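Local coordinates for hypothetical protein Aq_1549 (Aquifex aeolicus, PDB 2E8E), which is of unknown function but belongs to the OsmC family and probably reduces peroxides with cysteine thiols, at residues Ile64-Lys69 with Ile83-Val88; Glu5-Leu10 with Leu17-Ile22; Val48-Ile53 with Gln100-Ser105. All coordinates share one frame; numbering follows the deposited sequence.

Interaction 1 (Ile64-Lys69 with Ile83-Val88); sequences IKIFLK and IEIKYV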
loop_
_atom_site.group_PDB
_atom_site.type_symbol
_atom_site.label_atom_id
_atom_site.label_comp_id
_atom_site.label_asym_id
_atom_site.label_seq_id
_atom_site.Cartn_x
_atom_site.Cartn_y
_atom_site.Cartn_z
ATOM N N ILE A 64 -0.933 -9.892 -18.241
ATOM C CA ILE A 64 0.196 -9.810 -17.326
ATOM C C ILE A 64 -0.390 -10.185 -15.978
ATOM O O ILE A 64 -1.349 -9.564 -15.521
ATOM C CB ILE A 64 0.781 -8.379 -17.239
ATOM C CG1 ILE A 64 1.400 -7.982 -18.580
ATOM C CG2 ILE A 64 1.830 -8.310 -16.124
ATOM C CD1 ILE A 64 1.911 -6.557 -18.632
ATOM N N LYS A 65 0.161 -11.226 -15.366
ATOM C CA LYS A 65 -0.305 -11.678 -14.066
ATOM C C LYS A 65 0.834 -11.517 -13.074
ATOM O O LYS A 65 1.976 -11.869 -13.367
ATOM C CB LYS A 65 -0.733 -13.145 -14.129
ATOM C CG LYS A 65 -1.900 -13.417 -15.073
ATOM C CD LYS A 65 -2.287 -14.884 -15.045
ATOM C CE LYS A 65 -3.483 -15.161 -15.944
ATOM N NZ LYS A 65 -3.828 -16.613 -15.965
ATOM N N ILE A 66 0.527 -10.971 -11.904
ATOM C CA ILE A 66 1.551 -10.779 -10.889
ATOM C C ILE A 66 1.084 -11.402 -9.585
ATOM O O ILE A 66 0.003 -11.093 -9.084
ATOM C CB ILE A 66 1.849 -9.283 -10.670
ATOM C CG1 ILE A 66 2.149 -8.611 -12.014
ATOM C CG2 ILE A 66 3.052 -9.129 -9.746
ATOM C CD1 ILE A 66 2.355 -7.106 -11.924
ATOM N N PHE A 67 1.908 -12.291 -9.045
ATOM C CA PHE A 67 1.584 -12.983 -7.813
ATOM C C PHE A 67 2.523 -12.542 -6.707
ATOM O O PHE A 67 3.737 -12.661 -6.831
ATOM C CB PHE A 67 1.701 -14.492 -8.031
ATOM C CG PHE A 67 0.841 -14.998 -9.152
ATOM C CD1 PHE A 67 -0.496 -15.314 -8.933
ATOM C CD2 PHE A 67 1.351 -15.100 -10.442
ATOM C CE1 PHE A 67 -1.316 -15.723 -9.988
ATOM C CE2 PHE A 67 0.541 -15.507 -11.500
ATOM C CZ PHE A 67 -0.793 -15.817 -11.273
ATOM N N LEU A 68 1.960 -12.021 -5.624
ATOM C CA LEU A 68 2.779 -11.584 -4.508
ATOM C C LEU A 68 2.452 -12.371 -3.253
ATOM O O LEU A 68 1.289 -12.586 -2.925
ATOM C CB LEU A 68 2.583 -10.092 -4.239
ATOM C CG LEU A 68 2.980 -9.154 -5.381
ATOM C CD1 LEU A 68 1.748 -8.809 -6.218
ATOM C CD2 LEU A 68 3.601 -7.895 -4.807
ATOM N N LYS A 69 3.494 -12.805 -2.555
ATOM C CA LYS A 69 3.325 -13.553 -1.322
ATOM C C LYS A 69 4.237 -12.948 -0.272
ATOM O O LYS A 69 5.448 -12.844 -0.473
ATOM C CB LYS A 69 3.685 -15.026 -1.518
ATOM C CG LYS A 69 3.647 -15.829 -0.226
ATOM C CD LYS A 69 3.989 -17.295 -0.448
ATOM C CE LYS A 69 3.009 -17.954 -1.401
ATOM N NZ LYS A 69 3.262 -19.418 -1.542
ATOM N N ILE A 83 9.143 -11.029 0.788
ATOM C CA ILE A 83 8.092 -10.757 -0.182
ATOM C C ILE A 83 8.516 -11.409 -1.485
ATOM O O ILE A 83 9.578 -11.095 -2.022
ATOM C CB ILE A 83 7.899 -9.247 -0.450
ATOM C CG1 ILE A 83 7.483 -8.528 0.835
ATOM C CG2 ILE A 83 6.827 -9.056 -1.533
ATOM C CD1 ILE A 83 7.227 -7.049 0.652
ATOM N N GLU A 84 7.695 -12.331 -1.975
ATOM C CA GLU A 84 7.977 -13.012 -3.231
ATOM C C GLU A 84 7.078 -12.418 -4.294
ATOM O O GLU A 84 5.871 -12.275 -4.082
ATOM C CB GLU A 84 7.677 -14.506 -3.125
ATOM C CG GLU A 84 8.586 -15.287 -2.209
ATOM C CD GLU A 84 8.285 -16.773 -2.259
ATOM O OE1 GLU A 84 8.394 -17.362 -3.357
ATOM O OE2 GLU A 84 7.933 -17.351 -1.209
ATOM N N ILE A 85 7.660 -12.066 -5.435
ATOM C CA ILE A 85 6.877 -11.503 -6.520
ATOM C C ILE A 85 7.183 -12.290 -7.777
ATOM O O ILE A 85 8.346 -12.429 -8.161
ATOM C CB ILE A 85 7.225 -10.023 -6.787
ATOM C CG1 ILE A 85 7.114 -9.205 -5.497
ATOM C CG2 ILE A 85 6.281 -9.462 -7.843
ATOM C CD1 ILE A 85 7.481 -7.743 -5.658
ATOM N N LYS A 86 6.136 -12.809 -8.408
ATOM C CA LYS A 86 6.289 -13.574 -9.637
ATOM C C LYS A 86 5.511 -12.886 -10.750
ATOM O O LYS A 86 4.305 -12.662 -10.625
ATOM C CB LYS A 86 5.764 -14.999 -9.447
ATOM C CG LYS A 86 5.880 -15.872 -10.685
ATOM C CD LYS A 86 5.318 -17.262 -10.426
ATOM C CE LYS A 86 5.414 -18.131 -11.664
ATOM N NZ LYS A 86 6.823 -18.256 -12.127
ATOM N N TYR A 87 6.209 -12.546 -11.829
ATOM C CA TYR A 87 5.592 -11.887 -12.974
ATOM C C TYR A 87 5.397 -12.906 -14.092
ATOM O O TYR A 87 6.334 -13.615 -14.458
ATOM C CB TYR A 87 6.496 -10.777 -13.509
ATOM C CG TYR A 87 6.828 -9.683 -12.523
ATOM C CD1 TYR A 87 6.107 -8.489 -12.507
ATOM C CD2 TYR A 87 7.880 -9.829 -11.622
ATOM C CE1 TYR A 87 6.432 -7.462 -11.621
ATOM C CE2 TYR A 87 8.209 -8.813 -10.732
ATOM C CZ TYR A 87 7.486 -7.632 -10.738
ATOM O OH TYR A 87 7.829 -6.618 -9.874
ATOM N N VAL A 88 4.186 -12.970 -14.632
ATOM C CA VAL A 88 3.897 -13.881 -15.731
ATOM C C VAL A 88 3.351 -13.060 -16.894
ATOM O O VAL A 88 2.281 -12.459 -16.792
ATOM C CB VAL A 88 2.848 -14.950 -15.332
ATOM C CG1 VAL A 88 2.515 -15.829 -16.536
ATOM C CG2 VAL A 88 3.381 -15.808 -14.188
#
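The backbone carbonyl oxygen of Lys69 is held by two donors: Glu84 N at 2.8 Å from Lys69 O, in a nearly straight bond (174°) lying in the carbonyl plane, and the weaker CA-H of Ile83, with Ile83 CA 3.4 Å from Lys69 O. The same two-donor grip recurs along the antiparallel hairpin of Ile64-Lys69 and Ile83-Val88, for instance at Glu84 O, which takes the N-H of Lys69 and the CA-H of Leu68 (Leu68 CA to Glu84 O 3.2 Å). Six N-H...O bonds in all join the hydrogen-bonded pairs Lys65-Val88, Phe67-Lys86 and Lys69-Glu84. Between them the non-hydrogen-bonded pairs Ile66-Tyr87 and Leu68-Ile85 send their side chains to one, largely apolar face, lying side by side and pointing the same way. Ile66 and Ile85 both hold CG2 anti to the backbone N, and these methyls meet at 3.8 Å (Ile66 CG2 to Ile85 CG2). Ile85 CG1, anti to the carbonyl carbon, meets Leu68 CD2, also at 3.8 Å. Ile66 CG1 runs alongside the Tyr87 ring, 4.0 Å from Tyr87 CD1; the Tyr87 hydroxyl bonds to Ser46 OG.

On the other face, Val88 CG2 approaches the Phe67 ring at its edge, in the ring plane, 3.9 Å from Phe67 CE2. Glu84 runs out extended beside Lys69, whose chain bends at chi3 (-60°), and Lys69 NZ and Glu84 OE2 stay 5.1 Å apart. That carboxylate instead makes a salt bridge with Lys71, and Lys86 pairs with Glu127.

Helix 34-56 packs on Ile64, Leu68 and Ile85, while helix 95-109 touches Tyr87. Strand 80-90 is central, bonded along its far edge to strand 121-130; strand 60-72 pairs antiparallel with a strand of the second subunit, so the sheet runs on across the dimer.

Interaction 2 (Glu5-Leu10 with Leu17-Ile22); sequences EVELEL and LSKTSI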
loop_
_atom_site.group_PDB
_atom_site.type_symbol
_atom_site.label_atom_id
_atom_site.label_comp_id
_atom_site.label_asym_id
_atom_site.label_seq_id
_atom_site.Cartn_x
_atom_site.Cartn_y
_atom_site.Cartn_z
ATOM N N GLU A 5 -2.316 12.926 -1.840
ATOM C CA GLU A 5 -3.078 13.068 -0.611
ATOM C C GLU A 5 -4.245 12.095 -0.555
ATOM O O GLU A 5 -4.895 11.823 -1.560
ATOM C CB GLU A 5 -3.621 14.498 -0.475
ATOM C CG GLU A 5 -2.593 15.539 -0.075
ATOM C CD GLU A 5 -3.179 16.940 -0.020
ATOM O OE1 GLU A 5 -4.325 17.088 0.456
ATOM O OE2 GLU A 5 -2.492 17.893 -0.443
ATOM N N VAL A 6 -4.491 11.546 0.623
ATOM C CA VAL A 6 -5.619 10.650 0.806
ATOM C C VAL A 6 -6.215 10.994 2.160
ATOM O O VAL A 6 -5.526 11.531 3.025
ATOM C CB VAL A 6 -5.213 9.154 0.766
ATOM C CG1 VAL A 6 -4.641 8.808 -0.613
ATOM C CG2 VAL A 6 -4.220 8.845 1.865
ATOM N N GLU A 7 -7.502 10.718 2.326
ATOM C CA GLU A 7 -8.183 11.012 3.578
ATOM C C GLU A 7 -9.018 9.813 3.990
ATOM O O GLU A 7 -9.747 9.241 3.178
ATOM C CB GLU A 7 -9.089 12.241 3.425
ATOM C CG GLU A 7 -8.392 13.467 2.851
ATOM C CD GLU A 7 -9.256 14.714 2.904
ATOM O OE1 GLU A 7 -10.452 14.623 2.556
ATOM O OE2 GLU A 7 -8.737 15.784 3.286
ATOM N N LEU A 8 -8.906 9.437 5.258
ATOM C CA LEU A 8 -9.645 8.306 5.791
ATOM C C LEU A 8 -10.619 8.732 6.874
ATOM O O LEU A 8 -10.358 9.667 7.628
ATOM C CB LEU A 8 -8.692 7.264 6.379
ATOM C CG LEU A 8 -7.962 6.328 5.413
ATOM C CD1 LEU A 8 -7.104 7.129 4.445
ATOM C CD2 LEU A 8 -7.113 5.355 6.210
ATOM N N GLU A 9 -11.740 8.024 6.940
ATOM C CA GLU A 9 -12.763 8.286 7.940
ATOM C C GLU A 9 -13.342 6.943 8.371
ATOM O O GLU A 9 -13.544 6.047 7.552
ATOM C CB GLU A 9 -13.856 9.190 7.362
ATOM C CG GLU A 9 -14.978 9.509 8.331
ATOM C CD GLU A 9 -15.857 10.645 7.839
ATOM O OE1 GLU A 9 -16.205 10.655 6.637
ATOM O OE2 GLU A 9 -16.205 11.525 8.658
ATOM N N LEU A 10 -13.591 6.799 9.668
ATOM C CA LEU A 10 -14.132 5.562 10.201
ATOM C C LEU A 10 -15.440 5.226 9.476
ATOM O O LEU A 10 -16.292 6.096 9.283
ATOM C CB LEU A 10 -14.362 5.725 11.705
ATOM C CG LEU A 10 -14.433 4.494 12.605
ATOM C CD1 LEU A 10 -13.136 3.693 12.514
ATOM C CD2 LEU A 10 -14.680 4.957 14.040
ATOM N N LEU A 17 -13.255 4.397 5.468
ATOM C CA LEU A 17 -13.608 4.697 4.090
ATOM C C LEU A 17 -12.439 5.589 3.693
ATOM O O LEU A 17 -12.188 6.631 4.313
ATOM C CB LEU A 17 -14.947 5.434 4.008
ATOM C CG LEU A 17 -16.101 4.460 3.739
ATOM C CD1 LEU A 17 -17.449 5.149 3.944
ATOM C CD2 LEU A 17 -15.983 3.928 2.310
ATOM N N SER A 18 -11.709 5.151 2.675
ATOM C CA SER A 18 -10.513 5.840 2.224
ATOM C C SER A 18 -10.679 6.527 0.880
ATOM O O SER A 18 -10.847 5.868 -0.149
ATOM C CB SER A 18 -9.375 4.824 2.162
ATOM O OG SER A 18 -9.361 4.043 3.347
ATOM N N LYS A 19 -10.609 7.853 0.911
ATOM C CA LYS A 19 -10.767 8.692 -0.270
ATOM C C LYS A 19 -9.481 8.906 -1.062
ATOM O O LYS A 19 -8.485 9.396 -0.534
ATOM C CB LYS A 19 -11.338 10.054 0.135
ATOM C CG LYS A 19 -11.556 11.009 -1.032
ATOM C CD LYS A 19 -12.208 12.308 -0.576
ATOM C CE LYS A 19 -12.539 13.206 -1.759
ATOM N NZ LYS A 19 -13.178 14.488 -1.340
ATOM N N THR A 20 -9.523 8.534 -2.338
ATOM C CA THR A 20 -8.388 8.689 -3.241
ATOM C C THR A 20 -8.885 9.431 -4.481
ATOM O O THR A 20 -10.061 9.791 -4.562
ATOM C CB THR A 20 -7.828 7.324 -3.681
ATOM O OG1 THR A 20 -8.721 6.721 -4.624
ATOM C CG2 THR A 20 -7.681 6.397 -2.472
ATOM N N SER A 21 -7.997 9.651 -5.448
ATOM C CA SER A 21 -8.363 10.363 -6.671
ATOM C C SER A 21 -9.436 9.703 -7.538
ATOM O O SER A 21 -10.186 10.398 -8.219
ATOM C CB SER A 21 -7.116 10.619 -7.525
ATOM O OG SER A 21 -6.258 11.548 -6.894
ATOM N N ILE A 22 -9.524 8.378 -7.525
ATOM C CA ILE A 22 -10.526 7.716 -8.357
ATOM C C ILE A 22 -11.781 7.302 -7.601
ATOM O O ILE A 22 -12.773 6.893 -8.205
ATOM C CB ILE A 22 -9.932 6.479 -9.079
ATOM C CG1 ILE A 22 -9.667 5.347 -8.084
ATOM C CG2 ILE A 22 -8.651 6.870 -9.789
ATOM C CD1 ILE A 22 -10.898 4.516 -7.744
#
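Residues Glu5-Leu10 and Leu17-Lys19 run antiparallel at 161°, with hydrogen-bonded pairs Glu7-Lys19 and Glu9-Leu17 on either side of the non-hydrogen-bonded pair Leu8-Ser18. The grip is uneven: Leu17 N reaches Glu9 O at 2.7 Å and Lys19 N reaches Glu7 O at 2.8 Å, both nearly along the C=O axis; the return bond Glu9 N to Leu17 O is 3.0 Å, but Glu7 N to Lys19 O is weak at 3.3 Å. Strand 15-19 lies between 3-12 and 24-28, and Glu5-Glu9 pair antiparallel with a strand of the second subunit.

Ser18 OG lies against the leucine branch point, 3.4 Å from Leu8 CG. It stands anti to the carbonyl carbon, beside the backbone N (chi1 -46°), and bonds weakly to Phe16 O. On the same face Val6 CG1 comes within 4.3 Å of Thr20 CG2, and Leu8 packs on Gly43 of the second subunit. Thr20 OG1 bonds to Gly23 O and weakly receives Ile22 N, forming a loose ST turn. The side chain of Glu5 is about 3 Å from a bound dithiothreitol, probably from the crystallisation liquor, and Thr20 and Ser21 also belong to that pocket.

The other face carries Glu7, Glu9 and Lys19 beside Leu17. Lys19 extends fully, yet its NZ remains 4.8 Å from Glu7 OE1. The cross-strand polar hold thus rests on backbone N-H...O bonds, and any Glu7-Lys19 attraction probably acts only at a distance.

Interaction 3 (Val48-Ile53 with Gln100-Ser105); sequences VDVYHI and QAVKLS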
loop_
_atom_site.group_PDB
_atom_site.type_symbol
_atom_site.label_atom_id
_atom_site.label_comp_id
_atom_site.label_asym_id
_atom_site.label_seq_id
_atom_site.Cartn_x
_atom_site.Cartn_y
_atom_site.Cartn_z
ATOM N N VAL A 48 2.597 -1.437 -13.633
ATOM C CA VAL A 48 2.460 -0.307 -14.542
ATOM C C VAL A 48 3.774 -0.133 -15.312
ATOM O O VAL A 48 3.766 0.103 -16.521
ATOM C CB VAL A 48 2.126 0.987 -13.764
ATOM C CG1 VAL A 48 2.222 2.201 -14.679
ATOM C CG2 VAL A 48 0.720 0.883 -13.183
ATOM N N ASP A 49 4.896 -0.267 -14.607
ATOM C CA ASP A 49 6.215 -0.135 -15.234
ATOM C C ASP A 49 6.421 -1.234 -16.269
ATOM O O ASP A 49 6.850 -0.980 -17.397
ATOM C CB ASP A 49 7.352 -0.274 -14.214
ATOM C CG ASP A 49 7.341 0.800 -13.143
ATOM O OD1 ASP A 49 6.974 1.959 -13.428
ATOM O OD2 ASP A 49 7.739 0.473 -12.005
ATOM N N VAL A 50 6.136 -2.467 -15.863
ATOM C CA VAL A 50 6.317 -3.609 -16.744
ATOM C C VAL A 50 5.460 -3.481 -17.997
ATOM O O VAL A 50 5.926 -3.757 -19.105
ATOM C CB VAL A 50 6.001 -4.925 -15.999
ATOM C CG1 VAL A 50 6.041 -6.106 -16.963
ATOM C CG2 VAL A 50 7.017 -5.127 -14.883
ATOM N N TYR A 51 4.217 -3.044 -17.829
ATOM C CA TYR A 51 3.325 -2.882 -18.971
ATOM C C TYR A 51 3.916 -1.899 -19.977
ATOM O O TYR A 51 4.031 -2.206 -21.167
ATOM C CB TYR A 51 1.959 -2.368 -18.516
ATOM C CG TYR A 51 0.981 -2.176 -19.652
ATOM C CD1 TYR A 51 0.164 -3.221 -20.082
ATOM C CD2 TYR A 51 0.888 -0.950 -20.313
ATOM C CE1 TYR A 51 -0.727 -3.047 -21.147
ATOM C CE2 TYR A 51 0.006 -0.765 -21.375
ATOM C CZ TYR A 51 -0.799 -1.816 -21.786
ATOM O OH TYR A 51 -1.672 -1.628 -22.838
ATOM N N HIS A 52 4.289 -0.720 -19.493
ATOM C CA HIS A 52 4.859 0.315 -20.350
ATOM C C HIS A 52 6.157 -0.095 -21.029
ATOM O O HIS A 52 6.368 0.211 -22.200
ATOM C CB HIS A 52 5.089 1.598 -19.553
ATOM C CG HIS A 52 3.826 2.297 -19.163
ATOM N ND1 HIS A 52 2.821 2.568 -20.066
ATOM C CD2 HIS A 52 3.408 2.794 -17.975
ATOM C CE1 HIS A 52 1.838 3.201 -19.451
ATOM N NE2 HIS A 52 2.169 3.351 -18.181
ATOM N N ILE A 53 7.026 -0.785 -20.297
ATOM C CA ILE A 53 8.301 -1.219 -20.859
ATOM C C ILE A 53 8.096 -2.300 -21.917
ATOM O O ILE A 53 8.686 -2.232 -22.997
ATOM C CB ILE A 53 9.246 -1.724 -19.752
ATOM C CG1 ILE A 53 9.638 -0.549 -18.847
ATOM C CG2 ILE A 53 10.487 -2.364 -20.369
ATOM C CD1 ILE A 53 10.385 -0.950 -17.585
ATOM N N GLN A 100 14.045 -7.651 -18.715
ATOM C CA GLN A 100 14.464 -6.250 -18.712
ATOM C C GLN A 100 13.411 -5.354 -18.062
ATOM O O GLN A 100 13.744 -4.425 -17.327
ATOM C CB GLN A 100 14.716 -5.756 -20.136
ATOM C CG GLN A 100 15.946 -6.339 -20.804
ATOM C CD GLN A 100 16.172 -5.754 -22.184
ATOM O OE1 GLN A 100 16.341 -4.544 -22.337
ATOM N NE2 GLN A 100 16.173 -6.611 -23.199
ATOM N N ALA A 101 12.144 -5.635 -18.345
ATOM C CA ALA A 101 11.050 -4.848 -17.784
ATOM C C ALA A 101 10.988 -5.025 -16.270
ATOM O O ALA A 101 10.801 -4.059 -15.532
ATOM C CB ALA A 101 9.727 -5.268 -18.414
ATOM N N VAL A 102 11.148 -6.264 -15.811
ATOM C CA VAL A 102 11.109 -6.552 -14.383
ATOM C C VAL A 102 12.292 -5.932 -13.642
ATOM O O VAL A 102 12.129 -5.381 -12.549
ATOM C CB VAL A 102 11.078 -8.075 -14.130
ATOM C CG1 VAL A 102 11.253 -8.368 -12.649
ATOM C CG2 VAL A 102 9.750 -8.648 -14.618
ATOM N N LYS A 103 13.482 -6.006 -14.232
ATOM C CA LYS A 103 14.653 -5.428 -13.584
ATOM C C LYS A 103 14.601 -3.904 -13.540
ATOM O O LYS A 103 14.920 -3.298 -12.516
ATOM C CB LYS A 103 15.936 -5.897 -14.274
ATOM C CG LYS A 103 16.199 -7.378 -14.066
ATOM C CD LYS A 103 17.552 -7.789 -14.611
ATOM C CE LYS A 103 17.793 -9.270 -14.386
ATOM N NZ LYS A 103 17.615 -9.641 -12.955
ATOM N N LEU A 104 14.191 -3.280 -14.641
ATOM C CA LEU A 104 14.098 -1.827 -14.671
ATOM C C LEU A 104 13.074 -1.345 -13.651
ATOM O O LEU A 104 13.276 -0.331 -12.988
ATOM C CB LEU A 104 13.703 -1.336 -16.061
ATOM C CG LEU A 104 14.841 -1.317 -17.083
ATOM C CD1 LEU A 104 14.291 -0.940 -18.452
ATOM C CD2 LEU A 104 15.907 -0.323 -16.634
ATOM N N SER A 105 11.972 -2.076 -13.529
ATOM C CA SER A 105 10.938 -1.701 -12.578
ATOM C C SER A 105 11.423 -1.838 -11.138
ATOM O O SER A 105 11.416 -0.870 -10.375
ATOM C CB SER A 105 9.690 -2.564 -12.779
ATOM O OG SER A 105 8.701 -2.247 -11.810
#
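Two helices of the OsmC fold, 34-56 and 95-109, pack here next to Cys110, which lies just beyond the second. Cys45 sits on helix 34-56, shortly ahead of Val48; the two cysteines form a disulfide in another crystal structure of this protein but not in this reduced form. The short segments Val48-Ile53 and Gln100-Ser105 cross at 136°, with axes 8.6 Å apart at closest approach. The small Ala101 side chain is consistent with this close approach: Ile53 CG2 comes to 3.6 Å from Ala101 CB, and Val50 CG1 touches the same methyl carbon at 4.0 Å. The two branches of Ile53 divide the work. CG2, anti to the backbone N, bears on Ala101, while the extended CG1 arm carries CD1 obliquely across to Leu104, 3.7 Å from Leu104 CB. Val50 CG2 lies 4.0 Å from Ala101 O, and Tyr87 of strand 80-90 packs against both Val50 and Val102.

The polar end of the interface lies near Cys110, which touches both Asp49 and Ser105. Ser105 also hydrogen-bonds to Ser46 through its OG, a placement that could help fix the hydroxyl's rotation. With that oxygen anti to the backbone N (chi1 177°), Ser105 OG donates to the anti lone pair of Asp49 OD2 at 2.9 Å.

Interactions 1 and 3 form one packed unit, their centres 13 Å apart: Tyr87 of the hairpin bears on the helix pair, with Tyr87 CE2 3.6 Å from Val102 CG1. A polar chain also joins them, since Tyr87 OH bonds to Ser46 OG, which in turn bonds to the Ser105 hydroxyl beside Cys110. Interaction 2 lies apart within the same chain, its centre 27 Å from that of interaction 1 and 28 Å from that of interaction 3. Across the dimer, however, Glu5-Glu9 pair with a strand of the second subunit, and Glu7 packs on Phe67 of that subunit. The dithiothreitol site belongs to interaction 2, whereas Cys110 touches interaction 3.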